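PDB 2Q0V: ubiquitin-conjugating enzyme E2, putative, which probably takes part in ubiquitin conjugation, perhaps as a Uev-like E2 variant working alongside an active ubiquitin-conjugating enzyme. Local coordinates for residues I78-V91 / L116-L129. Residues are numbered along the deposited sequence; the frame is centred on the assembly and turned at random.
Sequences IFCDDNYPDSPPTV and LKNWNRNYTIETIL. With PO4 (phosphate ion), chain B.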
ATOM      1  N   ILE A  78       5.091   3.475   0.399  1.00 36.26           N
ATOM      2  CA  ILE A  78       3.945   4.404   0.358  1.00 35.91           C
ATOM      3  C   ILE A  78       4.377   5.771   0.919  1.00 36.24           C
ATOM      4  O   ILE A  78       4.970   5.865   1.972  1.00 35.41           O
ATOM      5  CB  ILE A  78       2.676   3.795   1.067  1.00 35.07           C
ATOM      6  CG1 ILE A  78       2.199   2.581   0.263  1.00 36.24           C
ATOM      7  CG2 ILE A  78       1.556   4.813   1.177  1.00 34.14           C
ATOM      8  CD1 ILE A  78       0.882   1.948   0.710  1.00 35.67           C
ATOM      9  N   PHE A  79       4.116   6.831   0.186  1.00 38.23           N
ATOM     10  CA  PHE A  79       4.509   8.133   0.660  1.00 40.12           C
ATOM     11  C   PHE A  79       3.294   8.988   0.889  1.00 40.59           C
ATOM     12  O   PHE A  79       2.576   9.278  -0.063  1.00 40.98           O
ATOM     13  CB  PHE A  79       5.425   8.842  -0.350  1.00 41.78           C
ATOM     14  CG  PHE A  79       5.742  10.267   0.046  1.00 43.36           C
ATOM     15  CD1 PHE A  79       6.712  10.525   1.010  1.00 43.91           C
ATOM     16  CD2 PHE A  79       5.026  11.333  -0.498  1.00 45.17           C
ATOM     17  CE1 PHE A  79       6.982  11.817   1.412  1.00 46.01           C
ATOM     18  CE2 PHE A  79       5.291  12.648  -0.095  1.00 47.60           C
ATOM     19  CZ  PHE A  79       6.269  12.887   0.860  1.00 45.40           C
ATOM     20  N   CYS A  80       3.078   9.409   2.130  1.00 41.46           N
ATOM     21  CA  CYS A  80       1.944  10.291   2.466  1.00 43.17           C
ATOM     22  C   CYS A  80       2.382  11.760   2.540  1.00 44.43           C
ATOM     23  O   CYS A  80       3.055  12.144   3.497  1.00 45.04           O
ATOM     24  CB  CYS A  80       1.329   9.888   3.818  1.00 43.39           C
ATOM     25  SG  CYS A  80       0.827   8.133   3.993  1.00 42.43           S
ATOM     26  N   ASP A  81       2.003  12.582   1.561  1.00 45.73           N
ATOM     27  CA  ASP A  81       2.339  14.020   1.615  1.00 47.46           C
ATOM     28  C   ASP A  81       1.603  14.780   2.747  1.00 48.24           C
ATOM     29  O   ASP A  81       0.882  14.170   3.560  1.00 47.91           O
ATOM     30  CB  ASP A  81       2.169  14.707   0.244  1.00 47.32           C
ATOM     31  CG  ASP A  81       0.728  14.891  -0.151  1.00 48.78           C
ATOM     32  OD1 ASP A  81      -0.127  14.888   0.758  1.00 51.80           O
ATOM     33  OD2 ASP A  81       0.443  15.060  -1.374  1.00 49.70           O
ATOM     34  N   ASP A  82       1.793  16.102   2.816  1.00 48.78           N
ATOM     35  CA  ASP A  82       1.224  16.841   3.936  1.00 49.40           C
ATOM     36  C   ASP A  82      -0.303  17.078   3.852  1.00 48.39           C
ATOM     37  O   ASP A  82      -0.912  17.472   4.842  1.00 47.87           O
ATOM     38  CB  ASP A  82       2.055  18.087   4.311  1.00 50.56           C
ATOM     39  CG  ASP A  82       3.065  17.799   5.479  1.00 55.54           C
ATOM     40  OD1 ASP A  82       2.725  18.090   6.665  1.00 58.15           O
ATOM     41  OD2 ASP A  82       4.176  17.241   5.225  1.00 58.54           O
ATOM     42  N   ASN A  83      -0.911  16.774   2.697  1.00 47.44           N
ATOM     43  CA  ASN A  83      -2.371  16.800   2.531  1.00 47.06           C
ATOM     44  C   ASN A  83      -3.068  15.472   2.924  1.00 46.08           C
ATOM     45  O   ASN A  83      -4.311  15.373   2.899  1.00 45.55           O
ATOM     46  CB  ASN A  83      -2.776  17.169   1.090  1.00 47.76           C
ATOM     47  CG  ASN A  83      -2.151  18.489   0.594  1.00 51.11           C
ATOM     48  OD1 ASN A  83      -1.931  19.437   1.366  1.00 52.37           O
ATOM     49  ND2 ASN A  83      -1.866  18.545  -0.717  1.00 53.54           N
ATOM     50  N   TYR A  84      -2.265  14.454   3.244  1.00 44.94           N
ATOM     51  CA  TYR A  84      -2.766  13.163   3.705  1.00 44.01           C
ATOM     52  C   TYR A  84      -3.468  13.287   5.063  1.00 43.53           C
ATOM     53  O   TYR A  84      -2.913  13.888   5.965  1.00 44.18           O
ATOM     54  CB  TYR A  84      -1.610  12.171   3.837  1.00 42.78           C
ATOM     55  CG  TYR A  84      -2.097  10.796   4.215  1.00 42.13           C
ATOM     56  CD1 TYR A  84      -2.567   9.915   3.228  1.00 40.45           C
ATOM     57  CD2 TYR A  84      -2.152  10.389   5.548  1.00 40.03           C
ATOM     58  CE1 TYR A  84      -3.033   8.670   3.553  1.00 40.42           C
ATOM     59  CE2 TYR A  84      -2.627   9.117   5.885  1.00 40.65           C
ATOM     60  CZ  TYR A  84      -3.056   8.266   4.873  1.00 39.96           C
ATOM     61  OH  TYR A  84      -3.524   7.017   5.161  1.00 40.27           O
ATOM     62  N   PRO A  85      -4.644  12.655   5.252  1.00 43.33           N
ATOM     63  CA  PRO A  85      -5.411  11.682   4.458  1.00 42.81           C
ATOM     64  C   PRO A  85      -6.362  12.197   3.396  1.00 43.03           C
ATOM     65  O   PRO A  85      -7.018  11.384   2.749  1.00 42.32           O
ATOM     66  CB  PRO A  85      -6.234  10.960   5.522  1.00 42.46           C
ATOM     67  CG  PRO A  85      -6.527  11.992   6.503  1.00 42.59           C
ATOM     68  CD  PRO A  85      -5.298  12.904   6.551  1.00 43.13           C
ATOM     69  N   ASP A  86      -6.457  13.511   3.204  1.00 43.38           N
ATOM     70  CA  ASP A  86      -7.413  14.035   2.229  1.00 43.73           C
ATOM     71  C   ASP A  86      -7.015  13.755   0.775  1.00 43.47           C
ATOM     72  O   ASP A  86      -7.877  13.650  -0.106  1.00 43.70           O
ATOM     73  CB  ASP A  86      -7.705  15.518   2.489  1.00 44.02           C
ATOM     74  CG  ASP A  86      -8.461  15.724   3.788  1.00 46.12           C
ATOM     75  OD1 ASP A  86      -9.653  15.310   3.877  1.00 49.04           O
ATOM     76  OD2 ASP A  86      -7.854  16.262   4.733  1.00 47.60           O
ATOM     77  N   SER A  87      -5.713  13.616   0.542  1.00 43.11           N
ATOM     78  CA  SER A  87      -5.182  13.253  -0.761  1.00 43.61           C
ATOM     79  C   SER A  87      -4.585  11.843  -0.708  1.00 43.03           C
ATOM     80  O   SER A  87      -4.084  11.443   0.339  1.00 42.21           O
ATOM     81  CB  SER A  87      -4.104  14.256  -1.179  1.00 43.93           C
ATOM     82  OG  SER A  87      -4.692  15.520  -1.474  1.00 47.02           O
ATOM     83  N   PRO A  88      -4.628  11.095  -1.839  1.00 43.00           N
ATOM     84  CA  PRO A  88      -4.069   9.744  -1.818  1.00 42.82           C
ATOM     85  C   PRO A  88      -2.550   9.754  -1.661  1.00 42.81           C
ATOM     86  O   PRO A  88      -1.885  10.682  -2.123  1.00 43.90           O
ATOM     87  CB  PRO A  88      -4.487   9.170  -3.178  1.00 41.90           C
ATOM     88  CG  PRO A  88      -4.616  10.344  -4.046  1.00 43.10           C
ATOM     89  CD  PRO A  88      -5.190  11.421  -3.169  1.00 42.88           C
ATOM     90  N   PRO A  89      -1.987   8.716  -1.026  1.00 42.42           N
ATOM     91  CA  PRO A  89      -0.533   8.637  -1.021  1.00 41.54           C
ATOM     92  C   PRO A  89      -0.052   8.214  -2.405  1.00 41.32           C
ATOM     93  O   PRO A  89      -0.874   7.829  -3.248  1.00 40.93           O
ATOM     94  CB  PRO A  89      -0.240   7.527  -0.007  1.00 41.83           C
ATOM     95  CG  PRO A  89      -1.536   7.126   0.586  1.00 41.09           C
ATOM     96  CD  PRO A  89      -2.612   7.586  -0.320  1.00 41.91           C
ATOM     97  N   THR A  90       1.255   8.308  -2.648  1.00 41.18           N
ATOM     98  CA  THR A  90       1.850   7.710  -3.843  1.00 40.71           C
ATOM     99  C   THR A  90       2.302   6.316  -3.460  1.00 39.50           C
ATOM    100  O   THR A  90       2.809   6.090  -2.343  1.00 38.86           O
ATOM    101  CB  THR A  90       3.082   8.511  -4.435  1.00 41.20           C
ATOM    102  OG1 THR A  90       4.185   8.488  -3.517  1.00 43.16           O
ATOM    103  CG2 THR A  90       2.722   9.939  -4.752  1.00 42.45           C
ATOM    104  N   VAL A  91       2.115   5.387  -4.394  1.00 38.74           N
ATOM    105  CA  VAL A  91       2.402   3.988  -4.165  1.00 37.85           C
ATOM    106  C   VAL A  91       3.354   3.502  -5.247  1.00 38.26           C
ATOM    107  O   VAL A  91       3.099   3.684  -6.440  1.00 37.57           O
ATOM    108  CB  VAL A  91       1.087   3.116  -4.158  1.00 37.73           C
ATOM    109  CG1 VAL A  91       1.383   1.663  -3.759  1.00 35.59           C
ATOM    110  CG2 VAL A  91       0.019   3.725  -3.257  1.00 36.75           C
ATOM    111  N   LEU A 116      -7.689   4.602  -5.312  1.00 37.22           N
ATOM    112  CA  LEU A 116      -6.785   5.752  -5.536  1.00 37.00           C
ATOM    113  C   LEU A 116      -7.440   6.766  -6.436  1.00 37.53           C
ATOM    114  O   LEU A 116      -7.380   7.959  -6.156  1.00 37.75           O
ATOM    115  CB  LEU A 116      -5.426   5.340  -6.113  1.00 36.17           C
ATOM    116  CG  LEU A 116      -4.485   4.540  -5.194  1.00 36.03           C
ATOM    117  CD1 LEU A 116      -3.275   4.099  -5.992  1.00 32.04           C
ATOM    118  CD2 LEU A 116      -4.064   5.313  -3.931  1.00 32.75           C
ATOM    119  N   LYS A 117      -8.051   6.275  -7.514  1.00 38.37           N
ATOM    120  CA  LYS A 117      -8.817   7.077  -8.457  1.00 39.83           C
ATOM    121  C   LYS A 117      -9.906   7.871  -7.744  1.00 41.09           C
ATOM    122  O   LYS A 117      -9.959   9.107  -7.825  1.00 41.38           O
ATOM    123  CB  LYS A 117      -9.485   6.158  -9.470  1.00 40.01           C
ATOM    124  CG  LYS A 117     -10.019   6.874 -10.668  1.00 40.36           C
ATOM    125  CD  LYS A 117     -10.941   5.994 -11.453  1.00 41.21           C
ATOM    126  CE  LYS A 117     -11.808   6.907 -12.323  1.00 47.51           C
ATOM    127  NZ  LYS A 117     -12.781   6.232 -13.262  1.00 49.23           N
ATOM    128  N   ASN A 118     -10.773   7.151  -7.040  1.00 41.65           N
ATOM    129  CA  ASN A 118     -11.855   7.768  -6.292  1.00 41.97           C
ATOM    130  C   ASN A 118     -11.502   7.753  -4.845  1.00 42.13           C
ATOM    131  O   ASN A 118     -12.264   7.225  -4.053  1.00 42.72           O
ATOM    132  CB  ASN A 118     -13.145   6.987  -6.474  1.00 41.59           C
ATOM    133  CG  ASN A 118     -13.439   6.704  -7.900  1.00 42.53           C
ATOM    134  OD1 ASN A 118     -13.462   5.546  -8.322  1.00 43.00           O
ATOM    135  ND2 ASN A 118     -13.634   7.768  -8.684  1.00 45.29           N
ATOM    136  N   TRP A 119     -10.347   8.315  -4.500  1.00 42.00           N
ATOM    137  CA  TRP A 119      -9.884   8.291  -3.120  1.00 43.32           C
ATOM    138  C   TRP A 119     -10.939   8.923  -2.240  1.00 44.74           C
ATOM    139  O   TRP A 119     -11.758   9.715  -2.735  1.00 45.99           O
ATOM    140  CB  TRP A 119      -8.502   8.953  -2.970  1.00 41.85           C
ATOM    141  CG  TRP A 119      -7.936   9.039  -1.578  1.00 41.27           C
ATOM    142  CD1 TRP A 119      -7.975  10.127  -0.748  1.00 42.18           C
ATOM    143  CD2 TRP A 119      -7.203   8.022  -0.859  1.00 40.91           C
ATOM    144  NE1 TRP A 119      -7.326   9.850   0.444  1.00 39.96           N
ATOM    145  CE2 TRP A 119      -6.849   8.571   0.402  1.00 39.23           C
ATOM    146  CE3 TRP A 119      -6.824   6.702  -1.149  1.00 39.00           C
ATOM    147  CZ2 TRP A 119      -6.148   7.845   1.366  1.00 40.61           C
ATOM    148  CZ3 TRP A 119      -6.111   5.994  -0.194  1.00 40.26           C
ATOM    149  CH2 TRP A 119      -5.790   6.560   1.049  1.00 40.27           C
ATOM    150  N   ASN A 120     -10.925   8.537  -0.957  1.00 45.47           N
ATOM    151  CA  ASN A 120     -11.845   8.985   0.090  1.00 45.34           C
ATOM    152  C   ASN A 120     -10.921   9.024   1.309  1.00 45.18           C
ATOM    153  O   ASN A 120     -10.038   8.146   1.449  1.00 45.62           O
ATOM    154  CB  ASN A 120     -12.970   7.936   0.188  1.00 46.20           C
ATOM    155  CG  ASN A 120     -14.009   8.228   1.272  1.00 47.45           C
ATOM    156  OD1 ASN A 120     -13.688   8.237   2.465  1.00 48.52           O
ATOM    157  ND2 ASN A 120     -15.281   8.407   0.856  1.00 45.08           N
ATOM    158  N   ARG A 121     -11.034  10.042   2.168  1.00 43.79           N
ATOM    159  CA  ARG A 121     -10.105  10.138   3.321  1.00 41.81           C
ATOM    160  C   ARG A 121     -10.290   9.012   4.365  1.00 39.36           C
ATOM    161  O   ARG A 121      -9.534   8.893   5.321  1.00 39.12           O
ATOM    162  CB  ARG A 121     -10.179  11.541   3.974  1.00 42.42           C
ATOM    163  CG  ARG A 121     -11.409  11.801   4.908  1.00 43.70           C
ATOM    164  CD  ARG A 121     -11.600  13.305   5.351  1.00 43.99           C
ATOM    165  NE  ARG A 121     -10.445  13.923   6.043  1.00 45.15           N
ATOM    166  CZ  ARG A 121      -9.836  13.414   7.116  1.00 46.61           C
ATOM    167  NH1 ARG A 121      -8.806  14.057   7.673  1.00 45.53           N
ATOM    168  NH2 ARG A 121     -10.242  12.248   7.627  1.00 45.96           N
ATOM    169  N   ASN A 122     -11.328   8.212   4.191  1.00 37.11           N
ATOM    170  CA  ASN A 122     -11.590   7.072   5.056  1.00 35.72           C
ATOM    171  C   ASN A 122     -10.863   5.771   4.650  1.00 35.01           C
ATOM    172  O   ASN A 122     -10.955   4.772   5.364  1.00 34.93           O
ATOM    173  CB  ASN A 122     -13.089   6.795   5.137  1.00 35.24           C
ATOM    174  CG  ASN A 122     -13.879   7.971   5.668  1.00 35.13           C
ATOM    175  OD1 ASN A 122     -13.681   8.424   6.809  1.00 36.35           O
ATOM    176  ND2 ASN A 122     -14.779   8.476   4.842  1.00 31.09           N
ATOM    177  N   TYR A 123     -10.175   5.787   3.505  1.00 33.77           N
ATOM    178  CA  TYR A 123      -9.230   4.737   3.134  1.00 32.99           C
ATOM    179  C   TYR A 123      -7.900   4.968   3.861  1.00 32.94           C
ATOM    180  O   TYR A 123      -7.604   6.087   4.321  1.00 32.15           O
ATOM    181  CB  TYR A 123      -9.013   4.699   1.610  1.00 33.25           C
ATOM    182  CG  TYR A 123     -10.280   4.505   0.769  1.00 32.46           C
ATOM    183  CD1 TYR A 123     -11.365   3.763   1.242  1.00 30.69           C
ATOM    184  CD2 TYR A 123     -10.376   5.050  -0.499  1.00 32.17           C
ATOM    185  CE1 TYR A 123     -12.503   3.589   0.476  1.00 29.02           C
ATOM    186  CE2 TYR A 123     -11.517   4.864  -1.281  1.00 31.46           C
ATOM    187  CZ  TYR A 123     -12.561   4.138  -0.788  1.00 31.73           C
ATOM    188  OH  TYR A 123     -13.682   3.961  -1.576  1.00 35.16           O
ATOM    189  N   THR A 124      -7.113   3.893   3.990  1.00 32.66           N
ATOM    190  CA  THR A 124      -5.855   3.898   4.746  1.00 31.71           C
ATOM    191  C   THR A 124      -4.748   3.294   3.907  1.00 31.56           C
ATOM    192  O   THR A 124      -4.988   2.771   2.831  1.00 31.49           O
ATOM    193  CB  THR A 124      -5.970   3.088   6.085  1.00 31.53           C
ATOM    194  OG1 THR A 124      -6.413   1.755   5.820  1.00 31.82           O
ATOM    195  CG2 THR A 124      -6.975   3.734   7.051  1.00 31.08           C
ATOM    196  N   ILE A 125      -3.526   3.385   4.407  1.00 31.80           N
ATOM    197  CA  ILE A 125      -2.420   2.587   3.904  1.00 32.08           C
ATOM    198  C   ILE A 125      -2.848   1.110   3.772  1.00 32.28           C
ATOM    199  O   ILE A 125      -2.623   0.489   2.729  1.00 33.34           O
ATOM    200  CB  ILE A 125      -1.173   2.772   4.806  1.00 32.15           C
ATOM    201  CG1 ILE A 125      -0.619   4.197   4.619  1.00 33.89           C
ATOM    202  CG2 ILE A 125      -0.096   1.739   4.458  1.00 29.90           C
ATOM    203  CD1 ILE A 125      -0.050   4.814   5.848  1.00 34.87           C
ATOM    204  N   GLU A 126      -3.500   0.574   4.800  1.00 32.27           N
ATOM    205  CA  GLU A 126      -4.008  -0.788   4.770  1.00 33.62           C
ATOM    206  C   GLU A 126      -4.997  -1.056   3.618  1.00 31.77           C
ATOM    207  O   GLU A 126      -4.827  -2.042   2.887  1.00 31.45           O
ATOM    208  CB  GLU A 126      -4.572  -1.170   6.131  1.00 33.29           C
ATOM    209  CG  GLU A 126      -5.288  -2.500   6.206  1.00 36.36           C
ATOM    210  CD  GLU A 126      -5.731  -2.859   7.645  1.00 38.95           C
ATOM    211  OE1 GLU A 126      -5.378  -2.109   8.612  1.00 45.17           O
ATOM    212  OE2 GLU A 126      -6.435  -3.897   7.805  1.00 44.35           O
ATOM    213  N   THR A 127      -5.972  -0.168   3.422  1.00 30.44           N
ATOM    214  CA  THR A 127      -6.902  -0.263   2.263  1.00 30.12           C
ATOM    215  C   THR A 127      -6.182  -0.447   0.926  1.00 29.84           C
ATOM    216  O   THR A 127      -6.642  -1.201   0.058  1.00 29.95           O
ATOM    217  CB  THR A 127      -7.825   0.996   2.121  1.00 29.63           C
ATOM    218  OG1 THR A 127      -8.304   1.387   3.406  1.00 28.86           O
ATOM    219  CG2 THR A 127      -9.019   0.697   1.264  1.00 28.04           C
ATOM    220  N   ILE A 128      -5.084   0.284   0.760  1.00 29.37           N
ATOM    221  CA  ILE A 128      -4.297   0.239  -0.466  1.00 29.91           C
ATOM    222  C   ILE A 128      -3.647  -1.145  -0.594  1.00 28.72           C
ATOM    223  O   ILE A 128      -3.778  -1.803  -1.600  1.00 28.77           O
ATOM    224  CB  ILE A 128      -3.214   1.346  -0.467  1.00 30.12           C
ATOM    225  CG1 ILE A 128      -3.861   2.754  -0.448  1.00 30.55           C
ATOM    226  CG2 ILE A 128      -2.210   1.119  -1.640  1.00 29.14           C
ATOM    227  CD1 ILE A 128      -2.844   3.903  -0.138  1.00 30.68           C
ATOM    228  N   LEU A 129      -3.005  -1.591   0.471  1.00 28.71           N
ATOM    229  CA  LEU A 129      -2.352  -2.888   0.495  1.00 28.29           C
ATOM    230  C   LEU A 129      -3.337  -4.006   0.205  1.00 28.70           C
ATOM    231  O   LEU A 129      -3.104  -4.770  -0.715  1.00 29.78           O
ATOM    232  CB  LEU A 129      -1.558  -3.073   1.795  1.00 27.86           C
ATOM    233  CG  LEU A 129      -0.451  -2.012   1.936  1.00 26.83           C
ATOM    234  CD1 LEU A 129       0.287  -2.085   3.269  1.00 22.64           C
ATOM    235  CD2 LEU A 129       0.519  -1.943   0.703  1.00 24.41           C
TER
HETATM  236  P   PO4 B 157     -15.372   4.743 -11.692  1.00120.84           P
HETATM  237  O1  PO4 B 157     -15.247   4.069 -13.041  1.00120.51           O
HETATM  238  O2  PO4 B 157     -14.438   4.069 -10.706  1.00120.57           O
HETATM  239  O3  PO4 B 157     -15.017   6.209 -11.796  1.00120.56           O
HETATM  240  O4  PO4 B 157     -16.806   4.640 -11.235  1.00120.67           O
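Trp119 lies with one indole face against Pro88 and Pro89 while its N-H is spent on the carbonyl of Pro85. The hydrogen bond from Trp119 NE1 to Pro85 O is 2.8 Å long and nearly straight (171° at the hydrogen). The acceptor sits in the indole plane, although NE1 itself is tilted out of the carbonyl plane. Trp119 CG is anti to the backbone N (chi1 178°), which carries the indole across to the prolines. There, two CH-pi contacts form over the same face: Pro88 CA stands 4.0 Å and Pro89 CD 3.9 Å from the centroid of the Trp119 six-membered ring. Tyr123 CB lies over the rim of the opposite face; bond and packing together restrict the indole's rotation. Tyr84 crosses Trp119 at about a right angle; its own ring is sandwiched between Cys80 SG and Pro85 CB, and its hydroxyl is hydrogen-bonded to Glu29 of helix 22-34.

Farther out, Arg121 runs alongside Asp86. Arg121 NE meets Asp86 OD1 at 2.7 Å from above the carboxylate plane; the hydrogen bond within this salt bridge is bent, and the carboxylate and guanidinium planes are turned 63° apart, which excludes a flat, two-pronged pairing. Pro85 CG packs over a guanidinium face, 3.3 Å from Arg121 NH1.

Toward the sheet the contact becomes mainly apolar. Ile128 CD1 meets Pro89 CG tip to tip at 3.6 Å, and Ile128 CG2 rests on Val91 CG2. Ile78 CD1 touches Ile125, Ile128 and Leu129, joining strand 73-79 to helix 125-135.

Residues 84-89 fit the Tyr-Pro-x-x-Pro-Pro signature of the UBC fold, with a cis proline after the tyrosine. Its hold is directional at the indole N-H, dispersive over the indole face and among buried aliphatics, and electrostatic at Asp86-Arg121, probably the part most sensitive to solvent.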